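PDB 2VK9: alpha-toxin from Clostridium novyi, which belongs to the large clostridial cytotoxins and is represented by its catalytic domain, a GT-A fold built around a mixed sheet and surrounded by many helices. Local coordinates for residues A[130-135]-A[237-242]; A[137-142]-A[200-205]; A[149-154]-A[179-184]; A[326-331]-A[516-521]. All blocks are in the same frame, centred on the assembly; numbering follows the deposited sequence.

Contacts 1 and 2 touch each other and lie on the same side of the chain's centre. Contact 1 pairs edge strand 237-238 with strand 128-133 of the central sheet through backbone bonds. Contact 2, fully buried, follows directly along the chain and uses an aspartate to grip the backbone leading into helix 140-157. Contact 3 takes up the same helix further on, about 18 Å from contact 2 between centres, and swaps polar grip for helix-helix packing without a hydrogen bond across it. Contact 4 stands apart, about 27 to 35 Å from the others between centres, and joins a surface loop to a late helix by an aromatic stack, with exposed residues at its margin.

Contact 1 (A[130-135]-A[237-242]); sequences RLFYDK and TDINTE
I239 lies beside Y133 and D134 where the two segments leave the sheet. Its CB lies near Y133 O. From there CG1, placed between the backbone N and the carbonyl carbon (chi1 60°), comes closest to that same Y133 O and passes CB of D134 at 4.0 Å. The other branch, CG2, meets CD2 of F132 at 3.8 Å, while the terminal CD1 ends against D134 OD2, 3.7 Å away. That oxygen is itself bonded to Y253 OH, so the methyl packs against a carboxylate already engaged.

The backbones form a short parallel pairing, F132 with T237 and Y133 with D238, which adds strand 237-238 to the edge of the GT-A domain's central sheet. T237 N gives its proton to L131 O at 2.8 Å, Y133 N to T237 O at 3.0 Å, and I239 N to Y133 O at 3.0 Å. F132 and T237 share one face, where the phenyl ring also meets Y278; Y133 and D238 share the other, and the phenol of Y133 is tied to N228. Past the strand ends, K135 N reaches D238 OD1 at 3.1 Å from well above the carboxylate plane. A second acid, D134, brings its OD1 within 4.5 Å of D238 OD1; the hydrogen bond from K135 N to D238 and that from N136 N to D134 OD1 probably ease the crowding of negative charge.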
# COMPACT_ATOMS: atom_id res chain seq x y z
N ARG A 130 -13.16 -7.83 11.51
CA ARG A 130 -12.62 -9.11 11.09
C ARG A 130 -11.13 -9.02 10.96
O ARG A 130 -10.58 -7.97 10.64
CB ARG A 130 -13.21 -9.55 9.76
CG ARG A 130 -14.65 -10.01 9.76
CD ARG A 130 -15.09 -10.18 8.31
NE ARG A 130 -16.53 -10.28 8.12
CZ ARG A 130 -17.36 -9.24 8.02
NH1 ARG A 130 -16.92 -7.99 8.11
NH2 ARG A 130 -18.65 -9.46 7.84
N LEU A 131 -10.48 -10.14 11.21
CA LEU A 131 -9.05 -10.29 11.05
C LEU A 131 -8.84 -11.45 10.10
O LEU A 131 -9.25 -12.57 10.36
CB LEU A 131 -8.41 -10.54 12.41
CG LEU A 131 -6.92 -10.85 12.59
CD1 LEU A 131 -6.06 -9.95 11.75
CD2 LEU A 131 -6.61 -10.61 14.04
N PHE A 132 -8.22 -11.16 8.97
CA PHE A 132 -8.12 -12.14 7.91
C PHE A 132 -6.77 -12.78 7.94
O PHE A 132 -5.77 -12.11 8.14
CB PHE A 132 -8.38 -11.47 6.57
CG PHE A 132 -9.81 -11.11 6.35
CD1 PHE A 132 -10.27 -9.83 6.65
CD2 PHE A 132 -10.71 -12.04 5.86
CE1 PHE A 132 -11.62 -9.50 6.46
CE2 PHE A 132 -12.05 -11.71 5.66
CZ PHE A 132 -12.51 -10.44 5.96
N TYR A 133 -6.74 -14.09 7.77
CA TYR A 133 -5.49 -14.81 7.67
C TYR A 133 -5.62 -15.97 6.69
O TYR A 133 -6.73 -16.30 6.25
CB TYR A 133 -5.05 -15.30 9.04
CG TYR A 133 -5.66 -16.61 9.49
CD1 TYR A 133 -7.02 -16.73 9.76
CD2 TYR A 133 -4.84 -17.73 9.70
CE1 TYR A 133 -7.56 -17.92 10.20
CE2 TYR A 133 -5.37 -18.93 10.15
CZ TYR A 133 -6.74 -19.02 10.40
OH TYR A 133 -7.27 -20.22 10.84
N ASP A 134 -4.50 -16.57 6.34
CA ASP A 134 -4.49 -17.66 5.40
C ASP A 134 -4.01 -18.94 6.10
O ASP A 134 -2.80 -19.19 6.25
CB ASP A 134 -3.61 -17.32 4.20
CG ASP A 134 -3.69 -18.34 3.11
OD1 ASP A 134 -4.07 -19.50 3.37
OD2 ASP A 134 -3.37 -17.99 1.95
N LYS A 135 -5.00 -19.73 6.51
CA LYS A 135 -4.80 -20.98 7.24
C LYS A 135 -3.87 -21.91 6.48
O LYS A 135 -3.10 -22.65 7.08
CB LYS A 135 -6.16 -21.66 7.45
CG LYS A 135 -6.13 -22.90 8.29
CD LYS A 135 -7.46 -23.61 8.24
CE LYS A 135 -7.57 -24.58 9.41
NZ LYS A 135 -8.46 -25.74 9.12
N THR A 237 -10.74 -14.91 10.60
CA THR A 237 -11.45 -15.56 9.51
C THR A 237 -10.44 -16.03 8.48
O THR A 237 -9.51 -15.31 8.13
CB THR A 237 -12.57 -14.65 8.90
OG1 THR A 237 -11.98 -13.59 8.16
CG2 THR A 237 -13.43 -14.03 9.99
N ASP A 238 -10.60 -17.26 8.02
CA ASP A 238 -9.73 -17.85 7.02
C ASP A 238 -10.18 -17.41 5.63
O ASP A 238 -11.38 -17.46 5.33
CB ASP A 238 -9.79 -19.36 7.14
CG ASP A 238 -8.92 -20.08 6.12
OD1 ASP A 238 -7.96 -19.48 5.58
OD2 ASP A 238 -9.20 -21.28 5.89
N ILE A 239 -9.24 -16.98 4.80
CA ILE A 239 -9.57 -16.47 3.46
C ILE A 239 -9.86 -17.57 2.44
O ILE A 239 -10.64 -17.36 1.51
CB ILE A 239 -8.51 -15.45 2.92
CG1 ILE A 239 -7.12 -16.07 2.81
CG2 ILE A 239 -8.45 -14.23 3.81
CD1 ILE A 239 -6.71 -16.42 1.41
N ASN A 240 -9.26 -18.75 2.63
CA ASN A 240 -9.50 -19.91 1.76
C ASN A 240 -10.96 -20.33 1.69
O ASN A 240 -11.38 -21.03 0.77
CB ASN A 240 -8.70 -21.11 2.27
CG ASN A 240 -7.22 -20.88 2.24
OD1 ASN A 240 -6.63 -20.50 3.24
ND2 ASN A 240 -6.60 -21.08 1.08
N THR A 241 -11.72 -19.91 2.69
CA THR A 241 -13.06 -20.41 2.92
C THR A 241 -14.13 -19.36 2.58
O THR A 241 -15.32 -19.54 2.85
CB THR A 241 -13.16 -20.97 4.36
OG1 THR A 241 -14.16 -22.00 4.41
CG2 THR A 241 -13.47 -19.88 5.39
N GLU A 242 -13.67 -18.26 1.98
CA GLU A 242 -14.53 -17.21 1.45
C GLU A 242 -14.08 -16.92 0.03
O GLU A 242 -12.92 -17.15 -0.31
CB GLU A 242 -14.40 -15.91 2.27
CG GLU A 242 -13.96 -16.07 3.71
CD GLU A 242 -15.11 -16.42 4.63
OE1 GLU A 242 -16.06 -15.60 4.73
OE2 GLU A 242 -15.07 -17.51 5.26

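Contact 2 (A[137-142]-A[200-205])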
# COMPACT_ATOMS: atom_id res chain seq x y z
N SER A 137 -1.41 -21.13 4.50
CA SER A 137 -0.07 -20.62 4.28
C SER A 137 0.39 -19.87 5.52
O SER A 137 0.28 -18.63 5.62
CB SER A 137 -0.04 -19.74 3.03
OG SER A 137 -0.50 -18.44 3.33
N LEU A 138 0.90 -20.64 6.48
CA LEU A 138 1.23 -20.13 7.81
C LEU A 138 2.72 -20.31 8.06
O LEU A 138 3.21 -20.08 9.18
CB LEU A 138 0.44 -20.90 8.87
CG LEU A 138 -1.02 -20.52 9.10
CD1 LEU A 138 -1.76 -21.67 9.73
CD2 LEU A 138 -1.07 -19.33 9.99
N LEU A 139 3.42 -20.74 7.03
CA LEU A 139 4.82 -21.06 7.14
C LEU A 139 5.66 -20.23 6.17
O LEU A 139 6.85 -20.47 6.01
CB LEU A 139 5.04 -22.54 6.86
CG LEU A 139 4.49 -23.55 7.86
CD1 LEU A 139 4.78 -24.95 7.32
CD2 LEU A 139 5.09 -23.34 9.25
N VAL A 140 5.02 -19.24 5.55
CA VAL A 140 5.69 -18.43 4.54
C VAL A 140 6.85 -17.64 5.18
O VAL A 140 7.94 -17.56 4.63
CB VAL A 140 4.72 -17.48 3.83
CG1 VAL A 140 5.42 -16.78 2.69
CG2 VAL A 140 3.51 -18.25 3.31
N ASN A 141 6.60 -17.09 6.36
CA ASN A 141 7.62 -16.40 7.10
C ASN A 141 8.81 -17.30 7.44
O ASN A 141 9.96 -16.89 7.29
CB ASN A 141 7.02 -15.80 8.35
CG ASN A 141 8.04 -15.06 9.17
OD1 ASN A 141 8.63 -14.09 8.70
ND2 ASN A 141 8.26 -15.52 10.39
N THR A 142 8.53 -18.52 7.91
CA THR A 142 9.58 -19.52 8.15
C THR A 142 10.33 -19.86 6.86
O THR A 142 11.55 -20.01 6.87
CB THR A 142 9.02 -20.80 8.81
OG1 THR A 142 8.94 -20.58 10.22
CG2 THR A 142 9.90 -22.01 8.56
N SER A 200 -1.69 -27.60 -0.04
CA SER A 200 -1.69 -26.25 0.46
C SER A 200 -0.29 -25.69 0.34
O SER A 200 0.68 -26.44 0.34
CB SER A 200 -2.17 -26.21 1.91
OG SER A 200 -1.26 -26.85 2.79
N VAL A 201 -0.18 -24.37 0.23
CA VAL A 201 1.10 -23.69 0.28
C VAL A 201 2.00 -24.24 1.40
O VAL A 201 3.20 -24.48 1.19
CB VAL A 201 0.92 -22.17 0.42
CG1 VAL A 201 2.23 -21.48 0.77
CG2 VAL A 201 0.35 -21.60 -0.87
N ASP A 202 1.42 -24.44 2.59
CA ASP A 202 2.18 -24.97 3.71
C ASP A 202 2.70 -26.37 3.45
O ASP A 202 3.85 -26.66 3.75
CB ASP A 202 1.36 -24.97 4.99
CG ASP A 202 1.36 -23.62 5.67
OD1 ASP A 202 2.21 -22.75 5.32
OD2 ASP A 202 0.51 -23.42 6.56
N ASP A 203 1.86 -27.23 2.88
CA ASP A 203 2.28 -28.59 2.55
C ASP A 203 3.46 -28.55 1.59
O ASP A 203 4.41 -29.30 1.73
CB ASP A 203 1.12 -29.40 1.97
CG ASP A 203 0.02 -29.68 3.00
OD1 ASP A 203 0.33 -29.89 4.20
OD2 ASP A 203 -1.17 -29.69 2.59
N ILE A 204 3.39 -27.64 0.62
CA ILE A 204 4.45 -27.46 -0.37
C ILE A 204 5.73 -26.96 0.30
O ILE A 204 6.83 -27.43 -0.00
CB ILE A 204 4.01 -26.50 -1.48
CG1 ILE A 204 2.81 -27.11 -2.22
CG2 ILE A 204 5.16 -26.21 -2.43
CD1 ILE A 204 2.12 -26.17 -3.18
N ILE A 205 5.58 -26.02 1.21
CA ILE A 205 6.73 -25.55 1.96
C ILE A 205 7.34 -26.69 2.76
O ILE A 205 8.55 -26.91 2.65
CB ILE A 205 6.38 -24.34 2.84
CG1 ILE A 205 6.00 -23.14 1.95
CG2 ILE A 205 7.56 -23.99 3.74
CD1 ILE A 205 5.45 -21.97 2.72
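D202 OD1 takes the amide protons of two successive residues, L138 and L139. The bond from L138 N is the shorter at 2.7 Å and arrives on the syn side, only 16° out of the carboxylate plane. The one from L139 N, at 2.9 Å, is bent and weak. L138 N also lies 2.8 Å from D202 OD2, a weak second bond that makes its grip on the carboxylate two-pronged. CG of D202, anti to the carbonyl carbon (chi1 -82°), is turned toward L138 N. The acid belongs to the first turn of helix 201-213, whose start is closed by a capping box of S200 and D203: D203 N bonds to S200 OG at 3.1 Å, and S200 N returns a weak bond to D203 OD2.

Beside the carboxylate the two segments meet through carbon atoms. V201 CG1 rests on S137 CB at 3.6 Å, and I205 CD1 reaches V140 CG2 at 4.2 Å and the backbone of L139. L139 is the N-cap of helix 140-157. A buried carboxylate gripped by the amides leading into that helix, and itself seated in the first turn of helix 201-213, is probably stabilised as the anion, with K224 of helix 217-234 nearby.

Contact 3 (A[149-154]-A[179-184]); sequences QESSKV and KLIYRY
Segments 149-154 and 179-184, of helices 140-157 and 173-195, pass with their axes 9.7 Å apart at an angle of 135° between chain directions, roughly antiparallel but well splayed, and S151 and I181 mark the nearest approach of the backbones. S151 acts as a knob in the hole formed by R177, L180, I181 and Y184 on helix 173-195. This crossing of two helices of the GT-A domain lies about 31 Å between centres from the strand pair of contact 1.

The small knob is met from several directions. Its CB lies 3.6 Å from CE1 of Y184, 3.9 Å from CG1 of I181 and 4.0 Å from CD2 of L180. The hydroxyl makes no hydrogen bond across to the second helix. With OG set between the backbone N and the carbonyl carbon (chi1 57°), it is bonded to the carbonyl oxygens of I147 and I148 in its own helix, so this oxygen, already satisfied, can rest on I181 CG1 at 3.5 Å. I181 in turn reaches back to I147, one turn before S151.

A turn further along, V154 continues the contact. CG1 of V154 and CD2 of L180 touch at 3.8 Å, the two side chains crossing at about a right angle, while CG2 of V154 faces the phenol oxygen of Y184. The ring of Y184 is braced from outside the pair by F213, edge-to-face. Within its own helix, L180 O stands 3.6 Å above one face of that ring, offset toward the rim.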
# COMPACT_ATOMS: atom_id res chain seq x y z
N GLN A 149 18.68 -17.45 5.44
CA GLN A 149 19.66 -18.06 6.34
C GLN A 149 20.41 -19.23 5.73
O GLN A 149 21.60 -19.41 5.98
CB GLN A 149 18.99 -18.53 7.63
CG GLN A 149 18.52 -17.39 8.54
CD GLN A 149 19.65 -16.49 9.03
OE1 GLN A 149 20.78 -16.95 9.29
NE2 GLN A 149 19.35 -15.20 9.17
N GLU A 150 19.74 -20.03 4.91
CA GLU A 150 20.38 -21.21 4.34
C GLU A 150 21.34 -20.85 3.20
O GLU A 150 22.33 -21.55 2.98
CB GLU A 150 19.32 -22.21 3.88
CG GLU A 150 19.72 -23.66 4.09
CD GLU A 150 19.92 -24.03 5.55
OE1 GLU A 150 19.21 -23.49 6.43
OE2 GLU A 150 20.80 -24.89 5.83
N SER A 151 21.04 -19.77 2.48
CA SER A 151 21.85 -19.33 1.34
C SER A 151 23.02 -18.50 1.83
O SER A 151 24.10 -18.53 1.24
CB SER A 151 21.01 -18.49 0.39
OG SER A 151 20.44 -17.38 1.08
N SER A 152 22.79 -17.75 2.90
CA SER A 152 23.85 -17.01 3.56
C SER A 152 24.96 -17.98 3.97
O SER A 152 26.12 -17.79 3.63
CB SER A 152 23.31 -16.27 4.79
OG SER A 152 22.49 -15.18 4.40
N LYS A 153 24.57 -19.04 4.67
CA LYS A 153 25.49 -20.08 5.11
C LYS A 153 26.34 -20.60 3.95
O LYS A 153 27.57 -20.59 4.03
CB LYS A 153 24.71 -21.22 5.76
CG LYS A 153 25.54 -22.13 6.63
CD LYS A 153 24.72 -23.23 7.28
CE LYS A 153 25.64 -24.17 8.03
NZ LYS A 153 24.89 -25.04 8.97
N VAL A 154 25.70 -21.03 2.87
CA VAL A 154 26.40 -21.67 1.75
C VAL A 154 27.46 -20.76 1.14
O VAL A 154 28.56 -21.22 0.80
CB VAL A 154 25.42 -22.22 0.68
CG1 VAL A 154 26.14 -22.65 -0.58
CG2 VAL A 154 24.62 -23.39 1.24
N LYS A 179 22.29 -14.99 -6.44
CA LYS A 179 22.40 -15.99 -7.51
C LYS A 179 21.85 -17.32 -7.02
O LYS A 179 21.22 -18.06 -7.77
CB LYS A 179 23.86 -16.17 -7.95
CG LYS A 179 24.50 -14.98 -8.66
CD LYS A 179 25.87 -15.35 -9.23
CE LYS A 179 26.75 -14.13 -9.54
NZ LYS A 179 28.20 -14.51 -9.67
N LEU A 180 22.09 -17.60 -5.74
CA LEU A 180 21.66 -18.84 -5.11
C LEU A 180 20.19 -18.78 -4.67
O LEU A 180 19.44 -19.75 -4.86
CB LEU A 180 22.58 -19.17 -3.94
CG LEU A 180 22.50 -20.57 -3.32
CD1 LEU A 180 22.97 -21.62 -4.31
CD2 LEU A 180 23.29 -20.64 -2.03
N ILE A 181 19.80 -17.65 -4.07
CA ILE A 181 18.39 -17.39 -3.73
C ILE A 181 17.50 -17.53 -4.96
O ILE A 181 16.42 -18.10 -4.88
CB ILE A 181 18.19 -16.01 -3.06
CG1 ILE A 181 18.75 -16.03 -1.64
CG2 ILE A 181 16.72 -15.62 -3.04
CD1 ILE A 181 18.79 -14.68 -0.95
N TYR A 182 17.96 -17.02 -6.10
CA TYR A 182 17.25 -17.21 -7.37
C TYR A 182 17.00 -18.69 -7.62
O TYR A 182 15.88 -19.07 -7.93
CB TYR A 182 18.03 -16.59 -8.54
CG TYR A 182 17.40 -16.80 -9.90
CD1 TYR A 182 16.38 -15.98 -10.35
CD2 TYR A 182 17.82 -17.83 -10.73
CE1 TYR A 182 15.80 -16.17 -11.61
CE2 TYR A 182 17.24 -18.04 -11.99
CZ TYR A 182 16.23 -17.20 -12.42
OH TYR A 182 15.65 -17.38 -13.65
N ARG A 183 18.03 -19.52 -7.49
CA ARG A 183 17.92 -20.96 -7.74
C ARG A 183 16.93 -21.65 -6.81
O ARG A 183 16.19 -22.54 -7.23
CB ARG A 183 19.29 -21.64 -7.64
CG ARG A 183 19.99 -21.85 -8.98
CD ARG A 183 21.44 -22.26 -8.77
NE ARG A 183 22.11 -22.51 -10.04
CZ ARG A 183 23.36 -22.15 -10.33
NH1 ARG A 183 24.09 -21.50 -9.43
NH2 ARG A 183 23.87 -22.42 -11.53
N TYR A 184 16.93 -21.24 -5.54
CA TYR A 184 16.00 -21.76 -4.55
C TYR A 184 14.58 -21.43 -4.96
O TYR A 184 13.71 -22.31 -5.00
CB TYR A 184 16.30 -21.19 -3.17
CG TYR A 184 17.58 -21.68 -2.52
CD1 TYR A 184 18.19 -20.95 -1.50
CD2 TYR A 184 18.18 -22.88 -2.92
CE1 TYR A 184 19.37 -21.41 -0.89
CE2 TYR A 184 19.34 -23.33 -2.32
CZ TYR A 184 19.94 -22.59 -1.31
OH TYR A 184 21.10 -23.05 -0.72

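Contact 4 (A[326-331]-A[516-521]); sequences NNYPYK and KTHDEF
Y328 and H518 reach toward each other tip to tip until their rings overlap in an offset stack, and this is the tight part of the contact. The centroids are 3.7 Å apart and the planes differ by just 3°. H518 CE1 lies 3.3 Å above the centre of the phenol ring, and Y328 CZ stands in turn over the centre of the imidazole. At the far end of the tyrosine the hydroxyl accepts a proton from H518 N at 3.1 Å, so one residue is held through both ring and main chain. P329 closes in as well, its O at the imidazole edge, near the ring plane and 3.1 Å from H518 CE1.

The amide of H518 opens helix 518-523. T517 is the N-cap, its OG1 accepting a weak bond from E520 N at 3.3 Å and also bonding to D286 O. The stack and the hydroxyl bond dock the start of this late helix on the loop that follows helix 307-321 of the GT-A domain. Helix 307-321 takes part too: E316 OE2 bonds to H518 NE2, and F315 meets the Y328 ring edge-to-face.

The looser part is made by the exposed K331 and the ring of P329. Over the imidazole face opposite Y328 lies K331, whose CB is 4.2 Å from H518 NE2, while its extended chain carries NZ away from the histidine.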
# COMPACT_ATOMS: atom_id res chain seq x y z
N ASN A 326 -1.98 -4.16 28.56
CA ASN A 326 -1.10 -4.68 29.60
C ASN A 326 0.39 -4.59 29.29
O ASN A 326 1.22 -4.69 30.18
CB ASN A 326 -1.48 -6.11 29.94
CG ASN A 326 -2.49 -6.17 31.05
OD1 ASN A 326 -2.47 -5.35 31.98
ND2 ASN A 326 -3.39 -7.16 30.97
N ASN A 327 0.72 -4.38 28.02
CA ASN A 327 2.10 -4.48 27.59
C ASN A 327 2.44 -3.30 26.70
O ASN A 327 2.80 -3.46 25.54
CB ASN A 327 2.32 -5.81 26.87
CG ASN A 327 3.79 -6.16 26.69
OD1 ASN A 327 4.67 -5.53 27.28
ND2 ASN A 327 4.06 -7.17 25.86
N TYR A 328 2.31 -2.10 27.26
CA TYR A 328 2.67 -0.90 26.53
C TYR A 328 3.50 0.01 27.44
O TYR A 328 2.96 0.94 28.05
CB TYR A 328 1.42 -0.20 26.01
CG TYR A 328 1.63 0.61 24.75
CD1 TYR A 328 1.77 2.00 24.81
CD2 TYR A 328 1.69 -0.00 23.50
CE1 TYR A 328 1.96 2.75 23.66
CE2 TYR A 328 1.88 0.74 22.35
CZ TYR A 328 2.01 2.11 22.44
OH TYR A 328 2.20 2.86 21.31
N PRO A 329 4.81 -0.28 27.54
CA PRO A 329 5.75 0.45 28.41
C PRO A 329 5.92 1.93 28.04
O PRO A 329 5.64 2.32 26.90
CB PRO A 329 7.07 -0.30 28.23
CG PRO A 329 6.92 -1.04 26.95
CD PRO A 329 5.49 -1.38 26.83
N TYR A 330 6.38 2.74 29.00
CA TYR A 330 6.68 4.16 28.75
C TYR A 330 8.00 4.34 28.00
O TYR A 330 8.91 5.02 28.48
CB TYR A 330 6.74 4.93 30.07
CG TYR A 330 5.40 5.30 30.65
CD1 TYR A 330 4.85 4.56 31.70
CD2 TYR A 330 4.69 6.40 30.18
CE1 TYR A 330 3.62 4.91 32.25
CE2 TYR A 330 3.46 6.75 30.72
CZ TYR A 330 2.93 6.01 31.75
OH TYR A 330 1.71 6.35 32.29
N LYS A 331 8.12 3.72 26.83
CA LYS A 331 9.35 3.77 26.04
C LYS A 331 9.71 5.18 25.56
O LYS A 331 10.89 5.53 25.47
CB LYS A 331 9.28 2.77 24.87
CG LYS A 331 10.31 2.99 23.76
CD LYS A 331 10.59 1.75 22.94
CE LYS A 331 11.61 2.07 21.83
NZ LYS A 331 12.26 0.86 21.23
N LYS A 516 1.29 6.79 15.74
CA LYS A 516 2.50 6.96 16.53
C LYS A 516 2.59 5.89 17.61
O LYS A 516 2.52 6.18 18.81
CB LYS A 516 2.59 8.38 17.11
CG LYS A 516 2.26 9.53 16.15
CD LYS A 516 3.04 9.43 14.83
CE LYS A 516 2.99 10.74 14.03
NZ LYS A 516 1.72 11.50 14.18
N THR A 517 2.72 4.65 17.17
CA THR A 517 2.67 3.52 18.08
C THR A 517 4.00 2.80 18.06
O THR A 517 4.75 2.91 17.09
CB THR A 517 1.58 2.53 17.66
OG1 THR A 517 1.91 1.98 16.39
CG2 THR A 517 0.24 3.23 17.56
N HIS A 518 4.28 2.05 19.11
CA HIS A 518 5.53 1.31 19.22
C HIS A 518 5.79 0.41 18.02
O HIS A 518 6.87 0.46 17.43
CB HIS A 518 5.58 0.50 20.51
CG HIS A 518 5.48 1.33 21.74
ND1 HIS A 518 5.24 0.79 22.99
CD2 HIS A 518 5.57 2.67 21.92
CE1 HIS A 518 5.21 1.76 23.88
NE2 HIS A 518 5.40 2.91 23.26
N ASP A 519 4.80 -0.39 17.65
CA ASP A 519 4.96 -1.32 16.53
C ASP A 519 5.13 -0.59 15.20
O ASP A 519 5.71 -1.13 14.27
CB ASP A 519 3.79 -2.32 16.47
CG ASP A 519 3.92 -3.45 17.49
OD1 ASP A 519 4.37 -3.21 18.63
OD2 ASP A 519 3.54 -4.60 17.16
N GLU A 520 4.65 0.64 15.11
CA GLU A 520 4.81 1.42 13.89
C GLU A 520 6.23 1.97 13.75
O GLU A 520 6.78 2.02 12.65
CB GLU A 520 3.82 2.57 13.84
CG GLU A 520 3.10 2.67 12.51
CD GLU A 520 4.00 3.03 11.34
OE1 GLU A 520 4.16 2.19 10.42
OE2 GLU A 520 4.54 4.15 11.34
N PHE A 521 6.80 2.41 14.87
CA PHE A 521 8.17 2.88 14.89
C PHE A 521 9.14 1.74 14.65
O PHE A 521 10.23 1.95 14.11
CB PHE A 521 8.49 3.59 16.21
CG PHE A 521 7.74 4.86 16.40
CD1 PHE A 521 7.18 5.17 17.63
CD2 PHE A 521 7.58 5.76 15.36
CE1 PHE A 521 6.48 6.35 17.82
CE2 PHE A 521 6.88 6.94 15.53
CZ PHE A 521 6.33 7.24 16.76